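Local coordinates for protein esterase YbfF (Escherichia coli, PDB 3BF7) that probably hydrolyses ester or thioester bonds as an alpha/beta hydrolase whose substrate crevice lies between its core domain and a helical cap, at residues Val34-Leu39 / His43-Val48; Asp70-Leu75 / Pro103-Lys108; Ala94-Thr99 / Ile112-Val117. The protein carries 1 engineered substitution. All coordinates share one frame; numbering follows the deposited sequence.

In the fold
All three contacts belong to the alpha/beta hydrolase core and reach its mixed central sheet. Contact 1 closes first along the chain, joining helix 33-39 to strand 45-48; contacts 2 and 3 follow and interleave, since helix 90-101 of contact 3 comes, in sequence, between the two segments of contact 2. Centre-to-centre distances are about 16 Å between contacts 1 and 2, 19 Å between 1 and 3, and 14 Å between 2 and 3. Packing joins contact 3 to both others, through L35 on I112 and through V72 and I106 on L98. Contact 3 lies deepest, about 9 Å from the chain centre, and holds D113 of a probable Ser-His-Asp triad with S89 and H234.

Contact 1 (Val34-Leu39 / His43-Val48); sequences VLARDL and HNIIQV
The carbonyl O of L39 receives the imidazole N-H of H43, with ND1 3.0 Å from O. The bond is somewhat bent, 144° at the hydrogen, yet well directed at the acceptor: ND1 lies in the carbonyl plane on a lone pair, and the oxygen sits at the ring edge, close to the ring plane. Because H43 CG is anti to its own carbonyl carbon (chi1 -58°), the ring is swung beside the backbone N, where ND1 can meet the end of the helix. Further along, I45 makes the apolar packing, sending two branches to two helix positions: CD1 reaches L39 CB at 3.7 Å, while CG2 meets A36 CB at 3.8 Å. The A36 methyl also meets an amide oxygen, with CB 3.4 Å from Q47 OE1; the other amide atom, NE2, is hydrogen-bonded to L29 O. Strand 19-22 adds I19 and L21 against I45, extending the buried packing. The short axes run almost antiparallel, at 168° and 9.3 Å, as expected where a helix returns antiparallel to the strand it covers. Strands 19-22 and 45-48 are parallel neighbours, so this helix-strand pair is the second half of a beta-alpha-beta crossover in the alpha/beta hydrolase sheet.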
loop_
_atom_site.group_PDB
_atom_site.type_symbol
_atom_site.label_atom_id
_atom_site.label_comp_id
_atom_site.label_asym_id
_atom_site.label_seq_id
_atom_site.Cartn_x
_atom_site.Cartn_y
_atom_site.Cartn_z
ATOM N N VAL A 34 -0.203 10.885 5.441
ATOM C CA VAL A 34 -0.003 12.181 4.808
ATOM C C VAL A 34 -1.114 12.450 3.794
ATOM O O VAL A 34 -1.538 13.594 3.612
ATOM C CB VAL A 34 1.384 12.265 4.119
ATOM C CG1 VAL A 34 1.501 11.211 3.024
ATOM C CG2 VAL A 34 1.595 13.660 3.553
ATOM N N LEU A 35 -1.601 11.399 3.140
ATOM C CA LEU A 35 -2.681 11.563 2.174
ATOM C C LEU A 35 -4.009 11.713 2.917
ATOM O O LEU A 35 -4.844 12.541 2.551
ATOM C CB LEU A 35 -2.736 10.361 1.221
ATOM C CG LEU A 35 -1.451 10.056 0.442
ATOM C CD1 LEU A 35 -1.693 8.891 -0.514
ATOM C CD2 LEU A 35 -0.998 11.291 -0.320
ATOM N N ALA A 36 -4.191 10.919 3.968
ATOM C CA ALA A 36 -5.410 10.954 4.768
ATOM C C ALA A 36 -5.660 12.315 5.407
ATOM O O ALA A 36 -6.800 12.777 5.474
ATOM C CB ALA A 36 -5.347 9.883 5.851
ATOM N N ARG A 37 -4.596 12.955 5.883
ATOM C CA ARG A 37 -4.736 14.251 6.531
ATOM C C ARG A 37 -5.306 15.313 5.598
ATOM O O ARG A 37 -5.932 16.273 6.050
ATOM C CB ARG A 37 -3.393 14.699 7.117
ATOM C CG ARG A 37 -2.967 13.870 8.328
ATOM C CD ARG A 37 -1.785 14.484 9.059
ATOM N NE ARG A 37 -0.518 14.322 8.350
ATOM C CZ ARG A 37 0.199 13.202 8.336
ATOM N NH1 ARG A 37 -0.219 12.127 8.993
ATOM N NH2 ARG A 37 1.349 13.163 7.676
ATOM N N ASP A 38 -5.101 15.144 4.297
ATOM C CA ASP A 38 -5.630 16.096 3.332
ATOM C C ASP A 38 -7.015 15.672 2.855
ATOM O O ASP A 38 -7.940 16.484 2.786
ATOM C CB ASP A 38 -4.683 16.219 2.133
ATOM C CG ASP A 38 -5.206 17.165 1.076
ATOM O OD1 ASP A 38 -6.031 16.732 0.245
ATOM O OD2 ASP A 38 -4.797 18.347 1.085
ATOM N N LEU A 39 -7.162 14.391 2.548
ATOM C CA LEU A 39 -8.427 13.877 2.048
ATOM C C LEU A 39 -9.572 13.874 3.063
ATOM O O LEU A 39 -10.738 13.851 2.675
ATOM C CB LEU A 39 -8.209 12.476 1.472
ATOM C CG LEU A 39 -7.265 12.462 0.260
ATOM C CD1 LEU A 39 -6.832 11.040 -0.054
ATOM C CD2 LEU A 39 -7.959 13.099 -0.941
ATOM N N HIS A 43 -13.751 13.886 2.882
ATOM C CA HIS A 43 -14.080 12.465 2.743
ATOM C C HIS A 43 -13.949 11.754 4.075
ATOM O O HIS A 43 -13.136 12.142 4.909
ATOM C CB HIS A 43 -13.114 11.715 1.813
ATOM C CG HIS A 43 -13.022 12.261 0.429
ATOM N ND1 HIS A 43 -12.255 13.361 0.114
ATOM C CD2 HIS A 43 -13.561 11.830 -0.735
ATOM C CE1 HIS A 43 -12.324 13.582 -1.187
ATOM N NE2 HIS A 43 -13.109 12.667 -1.725
ATOM N N ASN A 44 -14.745 10.707 4.268
ATOM C CA ASN A 44 -14.582 9.894 5.460
ATOM C C ASN A 44 -13.360 9.078 5.050
ATOM O O ASN A 44 -13.241 8.683 3.885
ATOM C CB ASN A 44 -15.770 8.957 5.687
ATOM C CG ASN A 44 -16.979 9.674 6.246
ATOM O OD1 ASN A 44 -16.865 10.762 6.809
ATOM N ND2 ASN A 44 -18.146 9.056 6.111
ATOM N N ILE A 45 -12.450 8.844 5.986
ATOM C CA ILE A 45 -11.233 8.099 5.691
ATOM C C ILE A 45 -11.117 6.835 6.527
ATOM O O ILE A 45 -11.500 6.815 7.698
ATOM C CB ILE A 45 -9.976 8.956 5.975
ATOM C CG1 ILE A 45 -10.015 10.245 5.150
ATOM C CG2 ILE A 45 -8.717 8.151 5.684
ATOM C CD1 ILE A 45 -10.016 10.030 3.659
ATOM N N ILE A 46 -10.591 5.782 5.909
ATOM C CA ILE A 46 -10.359 4.519 6.594
ATOM C C ILE A 46 -8.936 4.084 6.255
ATOM O O ILE A 46 -8.624 3.794 5.096
ATOM C CB ILE A 46 -11.331 3.399 6.143
ATOM C CG1 ILE A 46 -12.783 3.800 6.424
ATOM C CG2 ILE A 46 -10.995 2.102 6.875
ATOM C CD1 ILE A 46 -13.387 4.711 5.379
ATOM N N GLN A 47 -8.068 4.073 7.258
ATOM C CA GLN A 47 -6.685 3.646 7.077
ATOM C C GLN A 47 -6.595 2.236 7.644
ATOM O O GLN A 47 -6.903 2.021 8.814
ATOM C CB GLN A 47 -5.737 4.582 7.828
ATOM C CG GLN A 47 -5.649 5.977 7.221
ATOM C CD GLN A 47 -4.993 6.986 8.141
ATOM O OE1 GLN A 47 -5.650 7.896 8.649
ATOM N NE2 GLN A 47 -3.694 6.833 8.363
ATOM N N VAL A 48 -6.178 1.274 6.830
ATOM C CA VAL A 48 -6.100 -0.104 7.294
ATOM C C VAL A 48 -4.691 -0.640 7.465
ATOM O O VAL A 48 -3.738 -0.160 6.844
ATOM C CB VAL A 48 -6.812 -1.081 6.309
ATOM C CG1 VAL A 48 -8.171 -0.544 5.925
ATOM C CG2 VAL A 48 -5.950 -1.309 5.062
#

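Contact 2 (Asp70-Leu75 / Pro103-Lys108); sequences DLVDTL and PDRIDK
R105, just before strand 106-112, packs its guanidinium on V72 and L75 of helix 64-78, one of the helices flanking the sheet of the alpha/beta hydrolase fold. Its two terminal nitrogens divide the helix between them: NH2 comes to 3.5 Å from L75 CB, and NH1 lies 3.7 Å from V72 CG1. V72 CG1 approaches the guanidinium obliquely, whereas L75 CD1 lies over one face of it. L75 and R105 run antiparallel alongside each other, so the leucine also reaches the root of the arginine, with CD1 3.9 Å from R105 CB. V72, by contrast, lies across the arginine.

The shape of R105 explains this double use of its length. Bends at chi2 (-57°) and chi3 (-70°) kink the chain, laying its charged end alongside the helix instead of extending it from the 3-10 turn 103-105. Beyond the first shell, NE is hydrogen-bonded to D81 O, and NH2 has a salt bridge to D76 together with a hydrogen bond to I80 O. These three polar contacts through NE and NH2 would hold the guanidinium's rotation, leaving V72 and L75 to supply van der Waals contact. In the turn that carries the arginine, the backbone N of I106 donates to P103 O at 3.1 Å.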
loop_
_atom_site.group_PDB
_atom_site.type_symbol
_atom_site.label_atom_id
_atom_site.label_comp_id
_atom_site.label_asym_id
_atom_site.label_seq_id
_atom_site.Cartn_x
_atom_site.Cartn_y
_atom_site.Cartn_z
ATOM N N ASP A 70 -10.123 -9.350 2.494
ATOM C CA ASP A 70 -9.996 -8.650 3.769
ATOM C C ASP A 70 -10.615 -7.259 3.638
ATOM O O ASP A 70 -11.250 -6.764 4.568
ATOM C CB ASP A 70 -8.527 -8.492 4.173
ATOM C CG ASP A 70 -7.861 -9.803 4.544
ATOM O OD1 ASP A 70 -6.618 -9.799 4.655
ATOM O OD2 ASP A 70 -8.559 -10.826 4.738
ATOM N N LEU A 71 -10.410 -6.621 2.488
ATOM C CA LEU A 71 -10.963 -5.294 2.263
ATOM C C LEU A 71 -12.489 -5.370 2.238
ATOM O O LEU A 71 -13.166 -4.509 2.796
ATOM C CB LEU A 71 -10.413 -4.695 0.960
ATOM C CG LEU A 71 -8.895 -4.428 0.955
ATOM C CD1 LEU A 71 -8.460 -3.893 -0.400
ATOM C CD2 LEU A 71 -8.536 -3.434 2.052
ATOM N N VAL A 72 -13.035 -6.404 1.603
ATOM C CA VAL A 72 -14.486 -6.571 1.561
ATOM C C VAL A 72 -15.023 -6.801 2.977
ATOM O O VAL A 72 -16.014 -6.190 3.379
ATOM C CB VAL A 72 -14.898 -7.774 0.680
ATOM C CG1 VAL A 72 -16.403 -7.994 0.768
ATOM C CG2 VAL A 72 -14.495 -7.523 -0.763
ATOM N N ASP A 73 -14.364 -7.675 3.732
ATOM C CA ASP A 73 -14.796 -7.967 5.095
ATOM C C ASP A 73 -14.745 -6.723 5.968
ATOM O O ASP A 73 -15.581 -6.538 6.857
ATOM C CB ASP A 73 -13.921 -9.050 5.729
ATOM C CG ASP A 73 -14.082 -10.400 5.066
ATOM O OD1 ASP A 73 -15.152 -10.656 4.476
ATOM O OD2 ASP A 73 -13.142 -11.214 5.153
ATOM N N THR A 74 -13.758 -5.874 5.713
ATOM C CA THR A 74 -13.594 -4.648 6.476
ATOM C C THR A 74 -14.705 -3.659 6.125
ATOM O O THR A 74 -15.259 -3.001 7.010
ATOM C CB THR A 74 -12.197 -4.044 6.225
ATOM O OG1 THR A 74 -11.201 -4.970 6.678
ATOM C CG2 THR A 74 -12.032 -2.727 6.970
ATOM N N LEU A 75 -15.045 -3.561 4.842
ATOM C CA LEU A 75 -16.125 -2.671 4.422
ATOM C C LEU A 75 -17.437 -3.154 5.039
ATOM O O LEU A 75 -18.246 -2.350 5.500
ATOM C CB LEU A 75 -16.276 -2.651 2.898
ATOM C CG LEU A 75 -15.216 -1.966 2.031
ATOM C CD1 LEU A 75 -15.663 -2.031 0.576
ATOM C CD2 LEU A 75 -15.026 -0.520 2.462
ATOM N N PRO A 103 -16.015 -5.865 -7.688
ATOM C CA PRO A 103 -16.020 -4.560 -8.359
ATOM C C PRO A 103 -17.090 -3.574 -7.896
ATOM O O PRO A 103 -16.860 -2.364 -7.899
ATOM C CB PRO A 103 -16.166 -4.931 -9.835
ATOM C CG PRO A 103 -16.926 -6.225 -9.789
ATOM C CD PRO A 103 -16.246 -6.952 -8.656
ATOM N N ASP A 104 -18.249 -4.081 -7.494
ATOM C CA ASP A 104 -19.329 -3.205 -7.053
ATOM C C ASP A 104 -19.038 -2.489 -5.736
ATOM O O ASP A 104 -19.764 -1.569 -5.352
ATOM C CB ASP A 104 -20.639 -3.990 -6.934
ATOM C CG ASP A 104 -21.094 -4.566 -8.264
ATOM O OD1 ASP A 104 -20.988 -3.857 -9.286
ATOM O OD2 ASP A 104 -21.565 -5.722 -8.285
ATOM N N ARG A 105 -17.979 -2.899 -5.046
ATOM C CA ARG A 105 -17.628 -2.274 -3.776
ATOM C C ARG A 105 -16.599 -1.158 -3.958
ATOM O O ARG A 105 -16.211 -0.501 -2.990
ATOM C CB ARG A 105 -17.081 -3.321 -2.797
ATOM C CG ARG A 105 -18.005 -4.520 -2.567
ATOM C CD ARG A 105 -19.391 -4.103 -2.077
ATOM N NE ARG A 105 -19.389 -3.584 -0.711
ATOM C CZ ARG A 105 -19.326 -4.338 0.383
ATOM N NH1 ARG A 105 -19.256 -5.657 0.286
ATOM N NH2 ARG A 105 -19.340 -3.768 1.581
ATOM N N ILE A 106 -16.171 -0.938 -5.199
ATOM C CA ILE A 106 -15.179 0.092 -5.504
ATOM C C ILE A 106 -15.740 1.224 -6.362
ATOM O O ILE A 106 -16.471 0.986 -7.328
ATOM C CB ILE A 106 -13.976 -0.496 -6.272
ATOM C CG1 ILE A 106 -13.403 -1.694 -5.520
ATOM C CG2 ILE A 106 -12.901 0.571 -6.457
ATOM C CD1 ILE A 106 -12.332 -2.435 -6.293
ATOM N N ASP A 107 -15.390 2.454 -6.004
ATOM C CA ASP A 107 -15.810 3.626 -6.757
ATOM C C ASP A 107 -14.610 3.959 -7.639
ATOM O O ASP A 107 -14.513 3.487 -8.772
ATOM C CB ASP A 107 -16.116 4.793 -5.814
ATOM C CG ASP A 107 -16.716 5.983 -6.536
ATOM O OD1 ASP A 107 -16.776 5.956 -7.783
ATOM O OD2 ASP A 107 -17.125 6.946 -5.856
ATOM N N LYS A 108 -13.689 4.761 -7.113
ATOM C CA LYS A 108 -12.485 5.108 -7.856
ATOM C C LYS A 108 -11.293 4.322 -7.310
ATOM O O LYS A 108 -11.363 3.756 -6.212
ATOM C CB LYS A 108 -12.238 6.615 -7.797
ATOM C CG LYS A 108 -13.323 7.396 -8.528
ATOM C CD LYS A 108 -12.917 8.829 -8.803
ATOM C CE LYS A 108 -13.956 9.523 -9.668
ATOM N NZ LYS A 108 -13.512 10.879 -10.084
#

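Contact 3 (Ala94-Thr99 / Ile112-Val117); sequences AVMALT and IDIAPV
M96 points its CB from helix 90-101 toward segment 112-117, and its chain carries the contact. Beyond CB the chain is extended (chi2 -174°), carrying the sulfur outward to the proline. There SD lies against the ring of P116, 3.8 Å from CB and equally 3.8 Å from CD, with CG slightly farther at 4.1 Å. A final bend at chi3 (-71°) turns CE in against the loop backbone, and the methionine chain lies crosswise to the proline side chain. The helix is the one that follows the probable nucleophile elbow, G87-S89-G91, in the alpha/beta hydrolase fold; the loop that begins at D113 follows strand 106-112, and D113 OD1 is hydrogen-bonded to H234 ND1, consistent with the acid of a Ser-His-Asp triad. Three residues beyond D113, P116 is the centre of an inverse gamma turn, and its ring faces M96 SD. At the tip, M96 CE meets P116 N at 3.8 Å. The same M96 CE lies 4.0 Å from A115 C, so the methyl rests on the peptide link as well as the ring. The loop's other side-chain contribution is I114, whose CG2 stands 4.2 Å from M96 CE. F221 also touches the M96 side chain.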
loop_
_atom_site.group_PDB
_atom_site.type_symbol
_atom_site.label_atom_id
_atom_site.label_comp_id
_atom_site.label_asym_id
_atom_site.label_seq_id
_atom_site.Cartn_x
_atom_site.Cartn_y
_atom_site.Cartn_z
ATOM N N ALA A 94 -3.394 -5.161 -3.756
ATOM C CA ALA A 94 -4.587 -5.654 -3.072
ATOM C C ALA A 94 -5.832 -4.943 -3.613
ATOM O O ALA A 94 -6.868 -5.569 -3.850
ATOM C CB ALA A 94 -4.464 -5.427 -1.568
ATOM N N VAL A 95 -5.723 -3.633 -3.811
ATOM C CA VAL A 95 -6.831 -2.843 -4.326
ATOM C C VAL A 95 -7.148 -3.226 -5.771
ATOM O O VAL A 95 -8.316 -3.302 -6.157
ATOM C CB VAL A 95 -6.506 -1.337 -4.225
ATOM C CG1 VAL A 95 -7.493 -0.516 -5.046
ATOM C CG2 VAL A 95 -6.531 -0.914 -2.759
ATOM N N MET A 96 -6.116 -3.464 -6.577
ATOM C CA MET A 96 -6.363 -3.871 -7.952
ATOM C C MET A 96 -7.039 -5.243 -7.966
ATOM O O MET A 96 -7.937 -5.487 -8.769
ATOM C CB MET A 96 -5.063 -3.908 -8.760
ATOM C CG MET A 96 -4.502 -2.522 -9.053
ATOM S SD MET A 96 -3.062 -2.517 -10.144
ATOM C CE MET A 96 -1.805 -3.201 -9.057
ATOM N N ALA A 97 -6.616 -6.136 -7.076
ATOM C CA ALA A 97 -7.216 -7.465 -7.006
ATOM C C ALA A 97 -8.683 -7.368 -6.590
ATOM O O ALA A 97 -9.500 -8.208 -6.977
ATOM C CB ALA A 97 -6.445 -8.337 -6.022
ATOM N N LEU A 98 -9.019 -6.346 -5.807
ATOM C CA LEU A 98 -10.394 -6.163 -5.366
ATOM C C LEU A 98 -11.325 -5.917 -6.552
ATOM O O LEU A 98 -12.499 -6.284 -6.500
ATOM C CB LEU A 98 -10.490 -4.996 -4.378
ATOM C CG LEU A 98 -11.893 -4.692 -3.830
ATOM C CD1 LEU A 98 -12.443 -5.896 -3.078
ATOM C CD2 LEU A 98 -11.824 -3.479 -2.914
ATOM N N THR A 99 -10.818 -5.309 -7.623
ATOM C CA THR A 99 -11.671 -5.061 -8.783
ATOM C C THR A 99 -12.163 -6.365 -9.403
ATOM O O THR A 99 -13.232 -6.402 -10.009
ATOM C CB THR A 99 -10.957 -4.242 -9.899
ATOM O OG1 THR A 99 -9.906 -5.021 -10.486
ATOM C CG2 THR A 99 -10.393 -2.948 -9.339
ATOM N N ILE A 112 -0.432 3.547 -6.281
ATOM C CA ILE A 112 0.809 4.309 -6.177
ATOM C C ILE A 112 2.040 3.425 -6.368
ATOM O O ILE A 112 2.233 2.437 -5.650
ATOM C CB ILE A 112 0.886 5.044 -4.815
ATOM C CG1 ILE A 112 -0.379 5.890 -4.613
ATOM C CG2 ILE A 112 2.118 5.937 -4.773
ATOM C CD1 ILE A 112 -0.461 6.584 -3.265
ATOM N N ASP A 113 2.854 3.817 -7.348
ATOM C CA ASP A 113 4.083 3.145 -7.772
ATOM C C ASP A 113 4.022 1.628 -7.735
ATOM O O ASP A 113 4.777 0.962 -7.020
ATOM C CB ASP A 113 5.303 3.635 -6.992
ATOM C CG ASP A 113 6.583 3.459 -7.788
ATOM O OD1 ASP A 113 7.546 2.862 -7.269
ATOM O OD2 ASP A 113 6.613 3.917 -8.954
ATOM N N ILE A 114 3.135 1.094 -8.563
ATOM C CA ILE A 114 2.937 -0.339 -8.649
ATOM C C ILE A 114 2.219 -0.695 -9.952
ATOM O O ILE A 114 1.422 0.090 -10.478
ATOM C CB ILE A 114 2.099 -0.832 -7.433
ATOM C CG1 ILE A 114 2.059 -2.359 -7.384
ATOM C CG2 ILE A 114 0.690 -0.259 -7.501
ATOM C CD1 ILE A 114 3.400 -2.991 -7.090
ATOM N N ALA A 115 2.523 -1.877 -10.475
ATOM C CA ALA A 115 1.888 -2.374 -11.689
ATOM C C ALA A 115 1.348 -3.768 -11.378
ATOM O O ALA A 115 1.885 -4.473 -10.520
ATOM C CB ALA A 115 2.895 -2.446 -12.829
ATOM N N PRO A 116 0.265 -4.177 -12.057
ATOM C CA PRO A 116 -0.330 -5.499 -11.836
ATOM C C PRO A 116 0.473 -6.553 -12.587
ATOM O O PRO A 116 0.038 -7.088 -13.613
ATOM C CB PRO A 116 -1.748 -5.328 -12.373
ATOM C CG PRO A 116 -1.549 -4.381 -13.513
ATOM C CD PRO A 116 -0.577 -3.361 -12.951
ATOM N N VAL A 117 1.658 -6.838 -12.056
ATOM C CA VAL A 117 2.569 -7.795 -12.659
ATOM C C VAL A 117 3.381 -8.534 -11.606
ATOM O O VAL A 117 3.539 -8.062 -10.480
ATOM C CB VAL A 117 3.590 -7.085 -13.588
ATOM C CG1 VAL A 117 2.867 -6.349 -14.705
ATOM C CG2 VAL A 117 4.458 -6.119 -12.772
#